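Local atomic coordinates of CdiI (Burkholderia pseudomallei 1026a, PDB entry 4G6V), a protein that binds the CdiA-CT toxin, a tRNase of contact-dependent growth inhibition, and as its immunity protein probably spares its own cell. Residues I3-A16 / G55-N67. Sequence-based numbering, arbitrary orientation.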
# COMPACT_ATOMS: atom_id res chain seq x y z
N ILE B 3 3.76 0.08 2.64
CA ILE B 3 2.68 -0.66 3.29
C ILE B 3 1.47 0.21 3.62
O ILE B 3 1.59 1.25 4.26
CB ILE B 3 3.18 -1.43 4.52
CG1 ILE B 3 3.97 -2.66 4.06
CG2 ILE B 3 2.03 -1.87 5.36
CD1 ILE B 3 4.77 -3.32 5.17
N ASP B 4 0.31 -0.22 3.15
CA ASP B 4 -0.90 0.57 3.31
C ASP B 4 -2.04 -0.25 3.90
O ASP B 4 -2.33 -1.35 3.44
CB ASP B 4 -1.33 1.17 1.96
CG ASP B 4 -0.36 2.24 1.46
OD1 ASP B 4 0.09 3.05 2.30
OD2 ASP B 4 -0.05 2.27 0.25
N LEU B 5 -2.66 0.30 4.94
CA LEU B 5 -3.89 -0.27 5.48
C LEU B 5 -5.09 0.32 4.73
O LEU B 5 -5.32 1.53 4.73
CB LEU B 5 -3.97 -0.02 6.99
CG LEU B 5 -2.76 -0.57 7.79
CD1 LEU B 5 -2.83 -0.26 9.28
CD2 LEU B 5 -2.57 -2.07 7.57
N PHE B 6 -5.81 -0.56 4.04
CA PHE B 6 -7.04 -0.20 3.37
C PHE B 6 -8.17 -0.31 4.37
O PHE B 6 -8.43 -1.38 4.89
CB PHE B 6 -7.29 -1.14 2.21
CG PHE B 6 -6.60 -0.75 0.97
CD1 PHE B 6 -7.30 -0.50 -0.19
CD2 PHE B 6 -5.22 -0.60 0.96
CE1 PHE B 6 -6.63 -0.10 -1.36
CE2 PHE B 6 -4.54 -0.21 -0.21
CZ PHE B 6 -5.25 0.04 -1.36
N CYS B 7 -8.85 0.79 4.64
CA CYS B 7 -9.83 0.83 5.71
C CYS B 7 -11.16 1.16 5.13
O CYS B 7 -11.35 2.23 4.60
CB CYS B 7 -9.45 1.90 6.73
SG CYS B 7 -7.84 1.63 7.50
N TYR B 8 -12.08 0.22 5.20
CA TYR B 8 -13.46 0.44 4.80
C TYR B 8 -14.38 0.67 6.00
O TYR B 8 -14.27 -0.01 7.03
CB TYR B 8 -13.98 -0.74 4.00
CG TYR B 8 -13.04 -1.19 2.91
CD1 TYR B 8 -13.36 -0.99 1.58
CD2 TYR B 8 -11.82 -1.80 3.21
CE1 TYR B 8 -12.51 -1.40 0.58
CE2 TYR B 8 -10.96 -2.23 2.22
CZ TYR B 8 -11.32 -2.02 0.90
OH TYR B 8 -10.48 -2.43 -0.11
N LEU B 9 -15.29 1.63 5.84
CA LEU B 9 -16.22 1.99 6.90
C LEU B 9 -17.67 1.88 6.47
O LEU B 9 -18.01 2.13 5.31
CB LEU B 9 -15.96 3.42 7.40
CG LEU B 9 -14.63 3.73 8.09
CD1 LEU B 9 -14.53 5.21 8.36
CD2 LEU B 9 -14.49 2.94 9.39
N SER B 10 -18.53 1.51 7.41
CA SER B 10 -19.95 1.42 7.12
C SER B 10 -20.58 2.81 7.20
O SER B 10 -21.60 3.06 6.56
CB SER B 10 -20.62 0.45 8.09
OG SER B 10 -20.69 1.03 9.38
N ILE B 11 -19.96 3.73 7.95
CA ILE B 11 -20.46 5.10 8.09
C ILE B 11 -20.12 6.01 6.90
O ILE B 11 -19.26 5.68 6.08
CB ILE B 11 -20.00 5.77 9.41
CG1 ILE B 11 -18.48 5.85 9.48
CG2 ILE B 11 -20.47 4.97 10.59
CD1 ILE B 11 -17.97 6.62 10.67
N ASP B 12 -20.79 7.15 6.79
CA ASP B 12 -20.55 8.06 5.67
C ASP B 12 -19.27 8.88 5.83
O ASP B 12 -18.64 8.90 6.90
CB ASP B 12 -21.76 8.96 5.42
CG ASP B 12 -21.96 10.00 6.52
OD1 ASP B 12 -22.53 11.08 6.25
OD2 ASP B 12 -21.53 9.73 7.66
N ARG B 13 -18.87 9.53 4.74
CA ARG B 13 -17.57 10.18 4.66
C ARG B 13 -17.37 11.24 5.76
O ARG B 13 -16.41 11.19 6.52
CB ARG B 13 -17.38 10.77 3.27
CG ARG B 13 -16.06 11.44 3.08
CD ARG B 13 -16.14 12.43 1.97
NE ARG B 13 -17.22 13.38 2.22
CZ ARG B 13 -17.20 14.31 3.18
NH1 ARG B 13 -16.14 14.40 3.99
NH2 ARG B 13 -18.23 15.14 3.34
N GLY B 14 -18.31 12.18 5.84
CA GLY B 14 -18.26 13.25 6.83
C GLY B 14 -18.09 12.78 8.26
O GLY B 14 -17.20 13.26 8.98
N ALA B 15 -18.93 11.84 8.68
CA ALA B 15 -18.85 11.30 10.04
C ALA B 15 -17.52 10.61 10.25
O ALA B 15 -16.86 10.80 11.28
CB ALA B 15 -20.02 10.33 10.30
N ALA B 16 -17.13 9.80 9.27
CA ALA B 16 -15.85 9.09 9.30
C ALA B 16 -14.72 10.06 9.62
O ALA B 16 -13.86 9.80 10.47
CB ALA B 16 -15.59 8.39 7.96
N GLY B 55 -17.69 -9.26 4.46
CA GLY B 55 -18.80 -9.07 5.38
C GLY B 55 -19.42 -7.69 5.48
O GLY B 55 -20.52 -7.55 6.02
N LEU B 56 -18.74 -6.67 4.95
CA LEU B 56 -19.08 -5.27 5.24
C LEU B 56 -19.64 -4.51 4.06
O LEU B 56 -19.13 -4.60 2.95
CB LEU B 56 -17.85 -4.54 5.78
CG LEU B 56 -17.98 -3.06 6.14
CD1 LEU B 56 -18.30 -2.92 7.60
CD2 LEU B 56 -16.69 -2.38 5.88
N VAL B 57 -20.71 -3.77 4.33
CA VAL B 57 -21.28 -2.77 3.41
C VAL B 57 -20.57 -1.42 3.62
O VAL B 57 -20.85 -0.69 4.58
CB VAL B 57 -22.81 -2.61 3.67
CG1 VAL B 57 -23.46 -1.71 2.62
CG2 VAL B 57 -23.49 -3.97 3.72
N ALA B 58 -19.65 -1.07 2.73
CA ALA B 58 -18.85 0.14 2.92
C ALA B 58 -19.50 1.37 2.28
O ALA B 58 -20.01 1.30 1.16
CB ALA B 58 -17.42 -0.06 2.37
N GLU B 59 -19.48 2.48 3.00
CA GLU B 59 -19.90 3.77 2.45
C GLU B 59 -18.70 4.68 2.23
O GLU B 59 -18.66 5.43 1.25
CB GLU B 59 -20.90 4.48 3.36
CG GLU B 59 -22.21 3.73 3.48
CD GLU B 59 -22.88 3.45 2.13
OE1 GLU B 59 -22.69 4.25 1.18
OE2 GLU B 59 -23.60 2.43 2.03
N SER B 60 -17.73 4.61 3.13
CA SER B 60 -16.53 5.41 3.00
C SER B 60 -15.26 4.53 3.08
O SER B 60 -15.30 3.36 3.48
CB SER B 60 -16.52 6.56 4.02
OG SER B 60 -16.62 6.08 5.35
N PHE B 61 -14.15 5.11 2.67
CA PHE B 61 -12.88 4.41 2.61
C PHE B 61 -11.77 5.41 2.90
O PHE B 61 -11.85 6.59 2.53
CB PHE B 61 -12.67 3.83 1.21
CG PHE B 61 -11.28 3.40 0.95
CD1 PHE B 61 -10.91 2.09 1.14
CD2 PHE B 61 -10.32 4.31 0.54
CE1 PHE B 61 -9.59 1.69 0.91
CE2 PHE B 61 -9.00 3.92 0.31
CZ PHE B 61 -8.64 2.61 0.49
N PHE B 62 -10.73 4.97 3.58
CA PHE B 62 -9.55 5.81 3.68
C PHE B 62 -8.32 4.92 3.83
O PHE B 62 -8.42 3.72 4.09
CB PHE B 62 -9.67 6.79 4.85
CG PHE B 62 -9.60 6.13 6.17
CD1 PHE B 62 -8.36 5.78 6.72
CD2 PHE B 62 -10.75 5.82 6.88
CE1 PHE B 62 -8.27 5.13 7.95
CE2 PHE B 62 -10.67 5.16 8.11
CZ PHE B 62 -9.42 4.82 8.65
N LEU B 63 -7.15 5.53 3.66
CA LEU B 63 -5.92 4.78 3.65
C LEU B 63 -5.02 5.21 4.81
O LEU B 63 -5.03 6.37 5.22
CB LEU B 63 -5.22 5.00 2.31
CG LEU B 63 -4.26 3.94 1.79
CD1 LEU B 63 -4.99 2.62 1.62
CD2 LEU B 63 -3.63 4.39 0.46
N VAL B 64 -4.29 4.24 5.37
CA VAL B 64 -3.27 4.51 6.37
C VAL B 64 -1.92 3.97 5.87
O VAL B 64 -1.74 2.78 5.72
CB VAL B 64 -3.60 3.88 7.75
CG1 VAL B 64 -2.57 4.26 8.80
CG2 VAL B 64 -4.95 4.32 8.21
N SER B 65 -0.98 4.87 5.61
CA SER B 65 0.32 4.48 5.10
C SER B 65 1.35 4.38 6.19
O SER B 65 1.37 5.19 7.12
CB SER B 65 0.80 5.48 4.06
OG SER B 65 0.01 5.36 2.89
N LEU B 66 2.20 3.36 6.08
CA LEU B 66 3.32 3.19 6.98
C LEU B 66 4.43 4.12 6.47
O LEU B 66 5.09 3.85 5.44
CB LEU B 66 3.77 1.73 7.02
CG LEU B 66 5.03 1.40 7.85
CD1 LEU B 66 4.76 1.54 9.35
CD2 LEU B 66 5.61 0.00 7.51
N ASN B 67 4.62 5.23 7.17
CA ASN B 67 5.58 6.22 6.74
C ASN B 67 6.96 6.04 7.34
O ASN B 67 7.95 6.42 6.75
CB ASN B 67 5.06 7.62 7.04
CG ASN B 67 5.68 8.65 6.16
OD1 ASN B 67 5.81 8.45 4.95
ND2 ASN B 67 6.09 9.77 6.75
O HOH W 1 -19.53 8.36 2.30
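The carbonyl oxygen of L9 is gripped by two successive backbone amides of segment 55-67: E59 N lies 2.8 Å from L9 O, and S60 N reaches the same L9 O in a weak bond of 3.3 Å. Two residues set against one make a classic beta bulge, a standard way of working an extra residue into an antiparallel ladder. Next to it, S60 turns its hydroxyl toward segment 3-16, where S60 OG donates to I11 O at 2.8 Å from above the carbonyl plane; a chi1 of 58° in S60 sets OG between its own backbone N and carbonyl carbon, on the side of L9 CB and A16 CB. Beyond the bulge, strands 4-9 and 60-66 run antiparallel, with paired backbone bonds at L5-V64 and C7-F62.

Each sheet face has its own packing. On one, the edge of the F61 ring meets the face of Y8, the planes inclined at 73°, while F61 also lies obliquely against F6 to complete an aromatic cluster. L63 CD1 lies over a face of the F6 ring, 3.6 Å from its centroid, in a CH-pi contact. On the other face, C7 CB sits over the F62 ring, 3.6 Å from the centroid, with C7 SG approaching obliquely and L9 CD1 at the ring edge.

Both are inner strands of a five-stranded antiparallel sheet, with 4-9 at its centre, 60-66 being flanked by strand 35-42 and 4-9 by strand 91-95. Helix 75-84 covers the face bearing L5, C7 and V64; near the opposite face's D4, F6 and L63 lies the toxin chain, whose K121 forms a salt bridge with D4.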